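PDB 4Q38: acyltransferase, which transfers long-chain acyl groups from acyl-CoA to the amino sugar of glycopeptide antibiotics such as teicoplanin. Local coordinates for residues Glu55-Leu60 with Val65-Ala70; Ala70-Ala75 with Ala122-Val127. One frame throughout, in Å; residues are numbered along the deposited sequence.

Interaction 1 of 2, residues Glu55-Leu60 with Val65-Ala70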
ATOM      1  N   GLU A  55      20.916   0.988 -14.275  1.00 46.48           N
ATOM      2  CA  GLU A  55      19.592   0.493 -14.627  1.00 44.95           C
ATOM      3  C   GLU A  55      18.693   0.506 -13.389  1.00 41.54           C
ATOM      4  O   GLU A  55      17.578   1.018 -13.436  1.00 40.14           O
ATOM      5  CB  GLU A  55      19.663  -0.918 -15.202  1.00 45.22           C
ATOM      6  CG  GLU A  55      18.313  -1.420 -15.697  1.00 47.85           C
ATOM      7  CD  GLU A  55      18.318  -2.884 -16.081  1.00 48.14           C
ATOM      8  OE1 GLU A  55      19.397  -3.506 -16.092  1.00 50.83           O
ATOM      9  OE2 GLU A  55      17.235  -3.417 -16.377  1.00 51.39           O
ATOM     10  N   ALA A  56      19.196  -0.053 -12.288  1.00 40.16           N
ATOM     11  CA  ALA A  56      18.474  -0.071 -11.019  1.00 39.52           C
ATOM     12  C   ALA A  56      18.214   1.341 -10.502  1.00 39.57           C
ATOM     13  O   ALA A  56      17.123   1.633 -10.009  1.00 36.33           O
ATOM     14  CB  ALA A  56      19.223  -0.895  -9.983  1.00 39.24           C
ATOM     15  N   ARG A  57      19.210   2.217 -10.631  1.00 39.44           N
ATOM     16  CA  ARG A  57      19.058   3.606 -10.205  1.00 39.83           C
ATOM     17  C   ARG A  57      18.022   4.362 -11.031  1.00 37.27           C
ATOM     18  O   ARG A  57      17.289   5.199 -10.497  1.00 36.01           O
ATOM     19  CB  ARG A  57      20.404   4.351 -10.205  1.00 41.28           C
ATOM     20  CG  ARG A  57      21.379   3.898  -9.119  1.00 43.20           C
ATOM     21  CD  ARG A  57      20.852   4.101  -7.693  1.00 44.16           C
ATOM     22  NE  ARG A  57      20.627   5.508  -7.345  1.00 47.57           N
ATOM     23  CZ  ARG A  57      21.524   6.303  -6.762  1.00 47.94           C
ATOM     24  NH1 ARG A  57      22.736   5.849  -6.456  1.00 45.53           N
ATOM     25  NH2 ARG A  57      21.207   7.562  -6.489  1.00 48.68           N
ATOM     26  N   ASP A  58      17.961   4.067 -12.329  1.00 37.41           N
ATOM     27  CA  ASP A  58      16.971   4.687 -13.206  1.00 37.46           C
ATOM     28  C   ASP A  58      15.554   4.247 -12.822  1.00 34.94           C
ATOM     29  O   ASP A  58      14.640   5.071 -12.728  1.00 34.33           O
ATOM     30  CB  ASP A  58      17.244   4.358 -14.677  1.00 40.21           C
ATOM     31  CG  ASP A  58      18.388   5.182 -15.278  1.00 43.75           C
ATOM     32  OD1 ASP A  58      18.843   6.172 -14.661  1.00 43.82           O
ATOM     33  OD2 ASP A  58      18.830   4.827 -16.388  1.00 45.52           O
ATOM     34  N   LEU A  59      15.383   2.946 -12.596  1.00 33.80           N
ATOM     35  CA  LEU A  59      14.071   2.418 -12.219  1.00 32.13           C
ATOM     36  C   LEU A  59      13.614   2.969 -10.867  1.00 31.33           C
ATOM     37  O   LEU A  59      12.499   3.468 -10.753  1.00 31.42           O
ATOM     38  CB  LEU A  59      14.060   0.889 -12.227  1.00 29.69           C
ATOM     39  CG  LEU A  59      12.702   0.223 -11.950  1.00 28.78           C
ATOM     40  CD1 LEU A  59      11.622   0.709 -12.913  1.00 29.55           C
ATOM     41  CD2 LEU A  59      12.844  -1.290 -12.021  1.00 28.07           C
ATOM     42  N   LEU A  60      14.486   2.906  -9.861  1.00 31.64           N
ATOM     43  CA  LEU A  60      14.171   3.464  -8.538  1.00 32.03           C
ATOM     44  C   LEU A  60      13.760   4.942  -8.593  1.00 32.78           C
ATOM     45  O   LEU A  60      12.848   5.377  -7.868  1.00 31.54           O
ATOM     46  CB  LEU A  60      15.329   3.230  -7.550  1.00 30.80           C
ATOM     47  CG  LEU A  60      15.500   1.767  -7.099  1.00 30.01           C
ATOM     48  CD1 LEU A  60      16.909   1.471  -6.595  1.00 30.19           C
ATOM     49  CD2 LEU A  60      14.460   1.374  -6.052  1.00 28.98           C
ATOM     50  N   VAL A  65      11.594   6.668  -5.484  1.00 25.76           N
ATOM     51  CA  VAL A  65      12.317   6.284  -4.270  1.00 26.64           C
ATOM     52  C   VAL A  65      13.358   7.381  -3.969  1.00 27.62           C
ATOM     53  O   VAL A  65      14.079   7.786  -4.866  1.00 27.56           O
ATOM     54  CB  VAL A  65      12.968   4.906  -4.457  1.00 26.04           C
ATOM     55  CG1 VAL A  65      13.822   4.528  -3.252  1.00 25.16           C
ATOM     56  CG2 VAL A  65      11.884   3.848  -4.709  1.00 26.26           C
ATOM     57  N   PRO A  66      13.407   7.897  -2.719  1.00 28.91           N
ATOM     58  CA  PRO A  66      14.384   8.968  -2.462  1.00 29.86           C
ATOM     59  C   PRO A  66      15.818   8.504  -2.754  1.00 31.95           C
ATOM     60  O   PRO A  66      16.132   7.316  -2.598  1.00 30.14           O
ATOM     61  CB  PRO A  66      14.193   9.269  -0.973  1.00 30.56           C
ATOM     62  CG  PRO A  66      12.774   8.856  -0.690  1.00 29.84           C
ATOM     63  CD  PRO A  66      12.571   7.625  -1.536  1.00 28.92           C
ATOM     64  N   GLU A  67      16.664   9.437  -3.188  1.00 33.30           N
ATOM     65  CA  GLU A  67      18.035   9.124  -3.609  1.00 35.86           C
ATOM     66  C   GLU A  67      18.799   8.340  -2.557  1.00 33.81           C
ATOM     67  O   GLU A  67      19.480   7.374  -2.890  1.00 34.11           O
ATOM     68  CB  GLU A  67      18.815  10.397  -3.994  1.00 38.89           C
ATOM     69  CG  GLU A  67      18.253  11.150  -5.200  1.00 43.47           C
ATOM     70  CD  GLU A  67      18.237  10.323  -6.484  1.00 46.01           C
ATOM     71  OE1 GLU A  67      17.204  10.340  -7.190  1.00 46.15           O
ATOM     72  OE2 GLU A  67      19.255   9.660  -6.798  1.00 49.83           O
ATOM     73  N   LEU A  68      18.675   8.748  -1.294  1.00 34.60           N
ATOM     74  CA  LEU A  68      19.385   8.090  -0.194  1.00 34.47           C
ATOM     75  C   LEU A  68      19.071   6.590  -0.118  1.00 34.73           C
ATOM     76  O   LEU A  68      19.988   5.751  -0.105  1.00 32.10           O
ATOM     77  CB  LEU A  68      19.065   8.764   1.144  1.00 36.70           C
ATOM     78  CG  LEU A  68      19.652   8.126   2.410  1.00 39.64           C
ATOM     79  CD1 LEU A  68      21.178   8.191   2.401  1.00 42.01           C
ATOM     80  CD2 LEU A  68      19.087   8.791   3.656  1.00 40.87           C
ATOM     81  N   ASP A  69      17.778   6.265  -0.072  1.00 31.48           N
ATOM     82  CA  ASP A  69      17.342   4.867  -0.023  1.00 30.57           C
ATOM     83  C   ASP A  69      17.747   4.093  -1.270  1.00 28.41           C
ATOM     84  O   ASP A  69      18.198   2.960  -1.162  1.00 29.03           O
ATOM     85  CB  ASP A  69      15.823   4.765   0.176  1.00 30.50           C
ATOM     86  CG  ASP A  69      15.344   5.571   1.358  1.00 31.17           C
ATOM     87  OD1 ASP A  69      15.130   6.775   1.181  1.00 32.05           O
ATOM     88  OD2 ASP A  69      15.179   5.009   2.456  1.00 31.20           O
ATOM     89  N   ALA A  70      17.567   4.705  -2.441  1.00 28.98           N
ATOM     90  CA  ALA A  70      17.881   4.062  -3.720  1.00 31.43           C
ATOM     91  C   ALA A  70      19.351   3.629  -3.801  1.00 32.65           C
ATOM     92  O   ALA A  70      19.652   2.501  -4.223  1.00 31.59           O
ATOM     93  CB  ALA A  70      17.518   4.972  -4.884  1.00 31.78           C
TER

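Interaction 2 of 2, residues Ala70-Ala75 with Ala122-Val127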
ATOM      1  N   ALA A  70      17.567   4.705  -2.441  1.00 28.98           N
ATOM      2  CA  ALA A  70      17.881   4.062  -3.720  1.00 31.43           C
ATOM      3  C   ALA A  70      19.351   3.629  -3.801  1.00 32.65           C
ATOM      4  O   ALA A  70      19.652   2.501  -4.223  1.00 31.59           O
ATOM      5  CB  ALA A  70      17.518   4.972  -4.884  1.00 31.78           C
ATOM      6  N   GLU A  71      20.253   4.519  -3.378  1.00 33.67           N
ATOM      7  CA  GLU A  71      21.685   4.197  -3.277  1.00 36.46           C
ATOM      8  C   GLU A  71      21.879   2.951  -2.443  1.00 32.89           C
ATOM      9  O   GLU A  71      22.588   2.027  -2.844  1.00 32.40           O
ATOM     10  CB  GLU A  71      22.460   5.325  -2.597  1.00 39.07           C
ATOM     11  CG  GLU A  71      22.772   6.526  -3.462  1.00 47.43           C
ATOM     12  CD  GLU A  71      23.405   7.648  -2.658  1.00 51.80           C
ATOM     13  OE1 GLU A  71      24.548   7.465  -2.185  1.00 57.88           O
ATOM     14  OE2 GLU A  71      22.754   8.704  -2.491  1.00 52.75           O
ATOM     15  N   GLU A  72      21.254   2.942  -1.268  1.00 33.03           N
ATOM     16  CA  GLU A  72      21.379   1.834  -0.330  1.00 30.74           C
ATOM     17  C   GLU A  72      20.787   0.546  -0.894  1.00 30.62           C
ATOM     18  O   GLU A  72      21.345  -0.547  -0.710  1.00 29.46           O
ATOM     19  CB  GLU A  72      20.729   2.189   1.012  1.00 32.17           C
ATOM     20  CG  GLU A  72      21.443   3.314   1.758  1.00 33.48           C
ATOM     21  CD  GLU A  72      20.776   3.694   3.072  1.00 34.05           C
ATOM     22  OE1 GLU A  72      19.728   3.107   3.432  1.00 34.49           O
ATOM     23  OE2 GLU A  72      21.315   4.587   3.756  1.00 33.73           O
ATOM     24  N   ILE A  73      19.653   0.677  -1.580  1.00 28.21           N
ATOM     25  CA  ILE A  73      18.975  -0.473  -2.182  1.00 28.06           C
ATOM     26  C   ILE A  73      19.884  -1.137  -3.224  1.00 27.80           C
ATOM     27  O   ILE A  73      20.052  -2.360  -3.231  1.00 27.69           O
ATOM     28  CB  ILE A  73      17.621  -0.062  -2.818  1.00 26.89           C
ATOM     29  CG1 ILE A  73      16.584   0.236  -1.723  1.00 26.75           C
ATOM     30  CG2 ILE A  73      17.114  -1.146  -3.762  1.00 26.43           C
ATOM     31  CD1 ILE A  73      15.488   1.209  -2.131  1.00 27.45           C
ATOM     32  N   VAL A  74      20.484  -0.322  -4.086  1.00 29.03           N
ATOM     33  CA  VAL A  74      21.361  -0.834  -5.139  1.00 30.46           C
ATOM     34  C   VAL A  74      22.597  -1.492  -4.517  1.00 31.22           C
ATOM     35  O   VAL A  74      23.016  -2.577  -4.936  1.00 30.37           O
ATOM     36  CB  VAL A  74      21.743   0.269  -6.155  1.00 32.27           C
ATOM     37  CG1 VAL A  74      22.805  -0.218  -7.137  1.00 31.60           C
ATOM     38  CG2 VAL A  74      20.501   0.734  -6.924  1.00 32.88           C
ATOM     39  N   ALA A  75      23.139  -0.851  -3.484  1.00 30.80           N
ATOM     40  CA  ALA A  75      24.354  -1.329  -2.824  1.00 30.84           C
ATOM     41  C   ALA A  75      24.146  -2.695  -2.180  1.00 31.69           C
ATOM     42  O   ALA A  75      25.020  -3.558  -2.244  1.00 32.77           O
ATOM     43  CB  ALA A  75      24.830  -0.316  -1.790  1.00 30.21           C
ATOM     44  N   ALA A 122      17.786  -7.658   3.887  1.00 28.00           N
ATOM     45  CA  ALA A 122      16.587  -8.082   4.616  1.00 29.03           C
ATOM     46  C   ALA A 122      15.591  -6.932   4.757  1.00 29.72           C
ATOM     47  O   ALA A 122      14.402  -7.101   4.487  1.00 28.69           O
ATOM     48  CB  ALA A 122      16.960  -8.630   5.978  1.00 30.16           C
ATOM     49  N   ARG A 123      16.085  -5.772   5.189  1.00 28.57           N
ATOM     50  CA  ARG A 123      15.252  -4.564   5.314  1.00 28.31           C
ATOM     51  C   ARG A 123      14.613  -4.162   3.984  1.00 27.74           C
ATOM     52  O   ARG A 123      13.470  -3.721   3.958  1.00 27.82           O
ATOM     53  CB  ARG A 123      16.073  -3.391   5.866  1.00 28.04           C
ATOM     54  CG  ARG A 123      16.473  -3.554   7.329  1.00 26.99           C
ATOM     55  CD  ARG A 123      17.170  -2.306   7.856  1.00 28.80           C
ATOM     56  NE  ARG A 123      18.578  -2.192   7.459  1.00 28.08           N
ATOM     57  CZ  ARG A 123      19.063  -1.234   6.671  1.00 29.28           C
ATOM     58  NH1 ARG A 123      18.259  -0.295   6.152  1.00 26.93           N
ATOM     59  NH2 ARG A 123      20.364  -1.207   6.405  1.00 28.30           N
ATOM     60  N   TYR A 124      15.352  -4.309   2.890  1.00 26.35           N
ATOM     61  CA  TYR A 124      14.843  -3.913   1.583  1.00 25.41           C
ATOM     62  C   TYR A 124      14.243  -5.076   0.781  1.00 24.38           C
ATOM     63  O   TYR A 124      13.971  -4.934  -0.407  1.00 24.77           O
ATOM     64  CB  TYR A 124      15.936  -3.204   0.773  1.00 25.66           C
ATOM     65  CG  TYR A 124      16.312  -1.819   1.269  1.00 25.46           C
ATOM     66  CD1 TYR A 124      15.357  -0.799   1.358  1.00 25.67           C
ATOM     67  CD2 TYR A 124      17.633  -1.515   1.606  1.00 26.37           C
ATOM     68  CE1 TYR A 124      15.702   0.472   1.783  1.00 26.34           C
ATOM     69  CE2 TYR A 124      17.995  -0.241   2.035  1.00 27.35           C
ATOM     70  CZ  TYR A 124      17.026   0.749   2.126  1.00 28.28           C
ATOM     71  OH  TYR A 124      17.375   2.016   2.549  1.00 28.94           O
ATOM     72  N   PHE A 125      14.019  -6.216   1.432  1.00 23.60           N
ATOM     73  CA  PHE A 125      13.556  -7.421   0.731  1.00 24.47           C
ATOM     74  C   PHE A 125      12.392  -7.159  -0.230  1.00 23.49           C
ATOM     75  O   PHE A 125      12.428  -7.544  -1.389  1.00 23.30           O
ATOM     76  CB  PHE A 125      13.181  -8.535   1.721  1.00 24.15           C
ATOM     77  CG  PHE A 125      12.673  -9.790   1.055  1.00 25.47           C
ATOM     78  CD1 PHE A 125      13.563 -10.701   0.472  1.00 25.89           C
ATOM     79  CD2 PHE A 125      11.306 -10.060   0.995  1.00 25.41           C
ATOM     80  CE1 PHE A 125      13.094 -11.849  -0.157  1.00 26.28           C
ATOM     81  CE2 PHE A 125      10.832 -11.209   0.371  1.00 26.22           C
ATOM     82  CZ  PHE A 125      11.730 -12.110  -0.200  1.00 26.39           C
ATOM     83  N   HIS A 126      11.353  -6.511   0.269  1.00 23.80           N
ATOM     84  CA  HIS A 126      10.136  -6.307  -0.522  1.00 24.15           C
ATOM     85  C   HIS A 126      10.264  -5.235  -1.559  1.00 23.86           C
ATOM     86  O   HIS A 126       9.470  -5.163  -2.501  1.00 24.46           O
ATOM     87  CB  HIS A 126       8.962  -6.076   0.418  1.00 22.84           C
ATOM     88  CG  HIS A 126       8.627  -7.300   1.220  1.00 22.64           C
ATOM     89  ND1 HIS A 126       8.111  -8.408   0.652  1.00 22.96           N
ATOM     90  CD2 HIS A 126       8.800  -7.590   2.572  1.00 21.73           C
ATOM     91  CE1 HIS A 126       7.950  -9.359   1.598  1.00 22.57           C
ATOM     92  NE2 HIS A 126       8.362  -8.857   2.770  1.00 23.02           N
ATOM     93  N   VAL A 127      11.277  -4.389  -1.419  1.00 23.73           N
ATOM     94  CA  VAL A 127      11.649  -3.510  -2.527  1.00 22.42           C
ATOM     95  C   VAL A 127      12.200  -4.346  -3.695  1.00 23.20           C
ATOM     96  O   VAL A 127      11.865  -4.090  -4.871  1.00 23.23           O
ATOM     97  CB  VAL A 127      12.672  -2.443  -2.083  1.00 23.05           C
ATOM     98  CG1 VAL A 127      13.094  -1.574  -3.263  1.00 23.21           C
ATOM     99  CG2 VAL A 127      12.086  -1.584  -0.973  1.00 22.99           C
TER
HETATM  100  O   HOH W   1      21.482   0.372   4.276  1.00 28.74           O
HETATM  101  O   HOH W   2      19.114   2.491   6.129  1.00 29.70           O

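Interaction 1 of 2, residues Glu55-Leu60 with Val65-Ala70
Arg57 and Glu67 form the charged part of this contact. Arg57 NH2 donates to Glu67 OE2 over 2.9 Å in a salt bridge. The oxygen lies at the guanidinium edge, practically in its plane, and is met nearly along its own C-O axis. The bond is still bent, at 140°, and the two flat groups are turned 37° from each other. The Arg57 chain folds at chi2 (-61°) and again at chi3, which carries the guanidinium across to the neighbouring helix. Glu67 OE2 also pairs with Arg61, so two arginines grip one oxygen.

One backbone bond closes the turn: Val65 N donates to Leu60 O, five residues back, at 3.0 Å.

The apolar part is buried. Leu60 CD2 meets Val65 CG2 at 3.8 Å. Leu60 CB and CD1 both rest on the methyl of Ala70, with Leu60 CB 3.9 Å from Ala70 CB. Ala70 CB also lies 4.0 Å from Arg57 NE. Leu131 of helix 125-143 touches Leu60, and Leu158 of helix 157-169 touches Val65.

Pro66 is the N-cap of the second helix. The whole is an alpha-alpha hairpin, two successive helices (53-62 and 67-76) joined by a short link, in the N-acyltransferase N-terminal domain.

Interaction 2 of 2, residues Ala70-Ala75 with Ala122-Val127
Ile73 and Glu72 of helix 67-76 pack on Tyr124. This is helix-helix packing in the helical N-terminal domain, at the one-residue break between helices 119-123 and 125-143. Tyr124 leaves helical geometry after the first helix and is the N-cap of the second.

The polar centre is Glu72 OE1. Tyr124 OH donates to Glu72 OE1 at 2.7 Å, reaching it on the anti side and 20° out of the carboxylate plane. Water 2 donates a second bond to Glu72 OE1, at 2.8 Å. Water 1 adds a weak one, and Arg166 of helix 157-169 forms a salt bridge to the same atom. These donors, with the arginine charges, would probably favour the charged carboxylate.

Arg123 answers through the waters and not directly, since Arg123 NH1 stays 4.6 Å from Glu72 OE1. Arg123 NH2 donates to the oxygen of water 1 at 2.9 Å, in the guanidinium plane. NH1 gives water 2 only a weak bond, but it also binds the carbonyl of Gly172. Ile73 O accepts from the hydroxyl of Tyr128.

Beside this polar group the contact is apolar. Ile73 CD1 touches Val127 CG1 at 3.8 Å. Ile73 CG1, anti to its carbonyl carbon (chi1 -73°), makes a CH-pi contact over the Tyr124 ring, 3.5 Å from the centroid.

In the fold
Both contacts use helix 67-76 and share Ala70, and their centres are about 9 Å apart. Interaction 1 joins that helix to the one just before it in sequence. Interaction 2 ties its next turn to a helix junction some fifty residues later. Both are mainly buried, with polar groups nearer the edge. The chemistry differs there: a salt bridge spans the two segments in interaction 1, whereas in interaction 2 a tyrosine hydroxyl bonds the carboxylate and Arg123 reaches it only through water. They meet where Val74 packs on Ala56, Arg57 and Leu60, and Arg57 on Glu71. Helix 157-169 borders both. Its Arg166 pairs with Asp69 and with Glu72. The two contacts lie away from the coenzyme A and sugar pockets.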